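Long-range contact in alanine racemase (Oenococcus oeni PSU-1, PDB 3HUR), which belongs to the alanine racemase family, with an N-terminal alpha/beta barrel followed by a C-terminal domain rich in beta strands: residues P198-I210 against R217-I229. Sequence-based numbering, arbitrary orientation.
Sequences PSLFSMANSATCI and RISFAAIRPGQLI. With SO4 (sulfate ion), chain B.
Closure of the N-terminal TIM-type barrel is what brings 198-210 against 217-229: the seventh strand, 201-202, meets the eighth, 222-223, at the seam. The backbones are joined by Arg-224 N to Ala-204 O (3.0 Å) and a weak bond from Ala-222 N to Phe-201 O. Between them Ser-202 OG, swung opposite its own backbone N (chi1 -180°), lies unusually close to Ala-222 O (2.5 Å), a doubtful length, and accepts from Arg-224. The arginine takes this one oxygen side-on with two nitrogens, both in the guanidinium plane: NE reaches Ser-202 OG at 2.8 Å, nearly straight at 168°, and NH2 at 3.2 Å. NH2 also donates to Thr-164 O, a second partner for the guanidinium.

Next to these bonds the packing is apolar. Ala-204 CB lies 3.7 Å from Phe-220 CE1, and Cys-209 SG sits against Ile-223 CB. At the other end, Asn-205 N-caps helix 206-211, its OD1 accepting from Thr-208 N at 2.8 Å. Ser-206 OG accepts from Leu-228 N and bonds to a sulfate oxygen, O4, at a suspiciously short 2.5 Å, while Gln-227 N reaches O1 (3.3 Å); the start of helix 206-211 and the backbone at 226-227 thus both donate to an ion probably taken from the crystallisation liquor.

Strand 157-163 flanks 201-202, strand 34-38 flanks 222-223, and helix 174-191 packs on Met-203 and Ile-218.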
loop_
_atom_site.group_PDB
_atom_site.type_symbol
_atom_site.label_atom_id
_atom_site.label_comp_id
_atom_site.label_asym_id
_atom_site.label_seq_id
_atom_site.Cartn_x
_atom_site.Cartn_y
_atom_site.Cartn_z
ATOM N N PRO A 198 16.163 47.829 12.619
ATOM C CA PRO A 198 15.503 46.711 13.261
ATOM C C PRO A 198 14.125 46.352 12.708
ATOM O O PRO A 198 13.600 45.269 13.005
ATOM C CB PRO A 198 15.340 47.215 14.701
ATOM C CG PRO A 198 15.214 48.700 14.528
ATOM C CD PRO A 198 16.283 48.973 13.544
ATOM N N SER A 199 13.497 47.254 11.982
ATOM C CA SER A 199 12.225 46.917 11.372
ATOM C C SER A 199 12.396 45.894 10.208
ATOM O O SER A 199 11.408 45.412 9.692
ATOM C CB SER A 199 11.541 48.174 10.863
ATOM O OG SER A 199 12.428 48.796 9.982
ATOM N N LEU A 200 13.636 45.587 9.814
ATOM C CA LEU A 200 13.917 44.575 8.815
ATOM C C LEU A 200 14.052 43.126 9.393
ATOM O O LEU A 200 14.237 42.144 8.653
ATOM C CB LEU A 200 15.217 44.957 8.107
ATOM C CG LEU A 200 15.276 46.317 7.383
ATOM C CD1 LEU A 200 16.688 46.569 6.792
ATOM C CD2 LEU A 200 14.211 46.431 6.240
ATOM N N PHE A 201 13.981 42.975 10.713
ATOM C CA PHE A 201 14.258 41.685 11.292
ATOM C C PHE A 201 13.081 40.750 11.121
ATOM O O PHE A 201 11.951 41.120 11.351
ATOM C CB PHE A 201 14.632 41.809 12.768
ATOM C CG PHE A 201 16.026 42.373 13.020
ATOM C CD1 PHE A 201 17.081 42.119 12.151
ATOM C CD2 PHE A 201 16.267 43.140 14.153
ATOM C CE1 PHE A 201 18.344 42.638 12.395
ATOM C CE2 PHE A 201 17.538 43.668 14.425
ATOM C CZ PHE A 201 18.573 43.418 13.544
ATOM N N SER A 202 13.341 39.529 10.696
ATOM C CA SER A 202 12.301 38.530 10.674
ATOM C C SER A 202 12.823 37.278 11.288
ATOM O O SER A 202 13.748 36.669 10.758
ATOM C CB SER A 202 11.812 38.216 9.245
ATOM O OG SER A 202 10.786 37.230 9.301
ATOM N N MET A 203 12.171 36.860 12.364
ATOM C CA MET A 203 12.679 35.776 13.168
ATOM C C MET A 203 11.743 34.576 13.262
ATOM O O MET A 203 12.234 33.466 13.455
ATOM C CB MET A 203 13.015 36.313 14.610
ATOM C CG MET A 203 14.245 37.280 14.634
ATOM S SD MET A 203 14.783 37.912 16.246
ATOM C CE MET A 203 15.619 36.505 16.852
ATOM N N ALA A 204 10.424 34.800 13.142
ATOM C CA ALA A 204 9.408 33.841 13.596
ATOM C C ALA A 204 8.736 33.028 12.487
ATOM O O ALA A 204 7.928 33.566 11.713
ATOM C CB ALA A 204 8.355 34.572 14.369
ATOM N N ASN A 205 9.035 31.724 12.448
ATOM C CA ASN A 205 8.236 30.752 11.658
ATOM C C ASN A 205 6.992 30.435 12.444
ATOM O O ASN A 205 6.695 31.127 13.411
ATOM C CB ASN A 205 9.024 29.487 11.336
ATOM C CG ASN A 205 9.367 28.682 12.573
ATOM O OD1 ASN A 205 8.807 28.898 13.665
ATOM N ND2 ASN A 205 10.300 27.738 12.414
ATOM N N SER A 206 6.233 29.425 12.012
ATOM C CA SER A 206 4.912 29.158 12.592
ATOM C C SER A 206 5.023 28.813 14.058
ATOM O O SER A 206 4.219 29.231 14.885
ATOM C CB SER A 206 4.210 27.990 11.863
ATOM O OG SER A 206 3.555 28.375 10.652
ATOM N N ALA A 207 5.989 27.972 14.346
ATOM C CA ALA A 207 6.153 27.401 15.663
ATOM C C ALA A 207 6.633 28.517 16.656
ATOM O O ALA A 207 6.108 28.650 17.777
ATOM C CB ALA A 207 7.151 26.212 15.583
ATOM N N THR A 208 7.576 29.338 16.190
ATOM C CA THR A 208 8.017 30.468 16.919
ATOM C C THR A 208 6.834 31.363 17.193
ATOM O O THR A 208 6.628 31.801 18.344
ATOM C CB THR A 208 9.111 31.224 16.189
ATOM O OG1 THR A 208 10.088 30.301 15.702
ATOM C CG2 THR A 208 9.815 32.191 17.145
ATOM N N CYS A 209 6.004 31.611 16.193
ATOM C CA CYS A 209 4.843 32.472 16.431
ATOM C C CYS A 209 3.915 31.883 17.492
ATOM O O CYS A 209 3.382 32.611 18.360
ATOM C CB CYS A 209 4.050 32.724 15.129
ATOM S SG CYS A 209 4.873 33.785 13.910
ATOM N N ILE A 210 3.690 30.573 17.428
ATOM C CA ILE A 210 2.653 29.988 18.287
ATOM C C ILE A 210 3.127 29.935 19.748
ATOM O O ILE A 210 2.539 30.586 20.588
ATOM C CB ILE A 210 2.216 28.570 17.855
ATOM C CG1 ILE A 210 1.528 28.603 16.480
ATOM C CG2 ILE A 210 1.299 27.941 18.928
ATOM C CD1 ILE A 210 1.388 27.276 15.861
ATOM N N ARG A 217 12.718 38.551 23.475
ATOM C CA ARG A 217 13.967 38.428 22.745
ATOM C C ARG A 217 13.734 38.112 21.264
ATOM O O ARG A 217 14.664 38.229 20.434
ATOM C CB ARG A 217 14.805 37.310 23.353
ATOM C CG ARG A 217 15.370 37.577 24.774
ATOM C CD ARG A 217 16.131 36.355 25.314
ATOM N NE ARG A 217 15.239 35.228 25.549
ATOM C CZ ARG A 217 15.622 33.968 25.744
ATOM N NH1 ARG A 217 16.894 33.643 25.745
ATOM N NH2 ARG A 217 14.710 33.010 25.922
ATOM N N ILE A 218 12.522 37.651 20.946
ATOM C CA ILE A 218 12.163 37.347 19.571
ATOM C C ILE A 218 11.509 38.593 18.977
ATOM O O ILE A 218 10.573 39.153 19.554
ATOM C CB ILE A 218 11.178 36.147 19.466
ATOM C CG1 ILE A 218 11.671 34.923 20.249
ATOM C CG2 ILE A 218 10.989 35.744 18.038
ATOM C CD1 ILE A 218 12.941 34.311 19.712
ATOM N N SER A 219 12.019 39.046 17.845
ATOM C CA SER A 219 11.338 40.116 17.105
ATOM C C SER A 219 10.196 39.557 16.231
ATOM O O SER A 219 10.371 38.634 15.442
ATOM C CB SER A 219 12.314 40.866 16.200
ATOM O OG SER A 219 11.614 41.803 15.390
ATOM N N PHE A 220 9.028 40.144 16.393
ATOM C CA PHE A 220 7.893 39.822 15.578
ATOM C C PHE A 220 7.655 40.922 14.567
ATOM O O PHE A 220 6.567 41.072 14.011
ATOM C CB PHE A 220 6.727 39.545 16.498
ATOM C CG PHE A 220 6.977 38.352 17.365
ATOM C CD1 PHE A 220 6.902 37.070 16.822
ATOM C CD2 PHE A 220 7.381 38.504 18.680
ATOM C CE1 PHE A 220 7.174 35.951 17.583
ATOM C CE2 PHE A 220 7.651 37.393 19.463
ATOM C CZ PHE A 220 7.542 36.102 18.908
ATOM N N ALA A 221 8.719 41.654 14.273
ATOM C CA ALA A 221 8.614 42.743 13.314
ATOM C C ALA A 221 7.893 42.224 12.038
ATOM O O ALA A 221 6.839 42.753 11.658
ATOM C CB ALA A 221 10.006 43.310 12.995
ATOM N N ALA A 222 8.466 41.180 11.429
ATOM C CA ALA A 222 7.880 40.489 10.272
ATOM C C ALA A 222 7.853 38.993 10.546
ATOM O O ALA A 222 8.909 38.312 10.541
ATOM C CB ALA A 222 8.672 40.755 9.015
ATOM N N ILE A 223 6.641 38.499 10.792
ATOM C CA ILE A 223 6.407 37.079 10.962
ATOM C C ILE A 223 6.153 36.368 9.616
ATOM O O ILE A 223 5.767 36.995 8.634
ATOM C CB ILE A 223 5.288 36.811 11.968
ATOM C CG1 ILE A 223 3.921 37.287 11.476
ATOM C CG2 ILE A 223 5.632 37.455 13.311
ATOM C CD1 ILE A 223 2.738 36.804 12.403
ATOM N N ARG A 224 6.431 35.063 9.600
ATOM C CA ARG A 224 6.414 34.221 8.397
ATOM C C ARG A 224 5.579 32.969 8.585
ATOM O O ARG A 224 6.090 31.874 8.519
ATOM C CB ARG A 224 7.834 33.813 8.066
ATOM C CG ARG A 224 8.594 34.909 7.418
ATOM C CD ARG A 224 9.930 34.372 6.932
ATOM N NE ARG A 224 10.830 34.696 8.009
ATOM C CZ ARG A 224 11.692 33.901 8.611
ATOM N NH1 ARG A 224 11.958 32.675 8.229
ATOM N NH2 ARG A 224 12.345 34.431 9.604
ATOM N N PRO A 225 4.285 33.119 8.851
ATOM C CA PRO A 225 3.442 31.947 9.060
ATOM C C PRO A 225 3.251 31.132 7.789
ATOM O O PRO A 225 2.904 31.681 6.765
ATOM C CB PRO A 225 2.126 32.551 9.500
ATOM C CG PRO A 225 2.165 33.908 9.022
ATOM C CD PRO A 225 3.536 34.352 9.077
ATOM N N GLY A 226 3.555 29.844 7.871
ATOM C CA GLY A 226 3.383 28.887 6.754
ATOM C C GLY A 226 2.367 27.826 7.119
ATOM O O GLY A 226 1.183 28.056 7.025
ATOM N N GLN A 227 2.823 26.689 7.598
ATOM C CA GLN A 227 1.938 25.569 7.812
ATOM C C GLN A 227 0.759 25.875 8.674
ATOM O O GLN A 227 -0.269 25.175 8.583
ATOM C CB GLN A 227 2.616 24.458 8.534
ATOM C CG GLN A 227 3.630 23.736 7.818
ATOM C CD GLN A 227 3.927 22.418 8.520
ATOM O OE1 GLN A 227 5.078 22.121 8.826
ATOM N NE2 GLN A 227 2.880 21.615 8.762
ATOM N N LEU A 228 0.888 26.852 9.554
ATOM C CA LEU A 228 -0.192 27.124 10.479
ATOM C C LEU A 228 -1.361 27.793 9.784
ATOM O O LEU A 228 -2.441 27.967 10.397
ATOM C CB LEU A 228 0.275 28.024 11.639
ATOM C CG LEU A 228 0.467 29.537 11.402
ATOM C CD1 LEU A 228 -0.819 30.298 11.276
ATOM C CD2 LEU A 228 1.270 30.100 12.579
ATOM N N ILE A 229 -1.146 28.250 8.555
ATOM C CA ILE A 229 -2.227 28.901 7.835
ATOM C C ILE A 229 -3.428 27.973 7.682
ATOM O O ILE A 229 -4.558 28.408 7.732
ATOM C CB ILE A 229 -1.794 29.333 6.451
ATOM C CG1 ILE A 229 -0.799 30.519 6.558
ATOM C CG2 ILE A 229 -3.009 29.690 5.684
ATOM C CD1 ILE A 229 -0.064 30.916 5.230
HETATM S S SO4 B . 6.701 27.168 8.740
HETATM O O1 SO4 B . 5.948 26.027 8.284
HETATM O O2 SO4 B . 7.702 26.833 9.720
HETATM O O3 SO4 B . 7.468 27.671 7.639
HETATM O O4 SO4 B . 5.682 28.033 9.313
#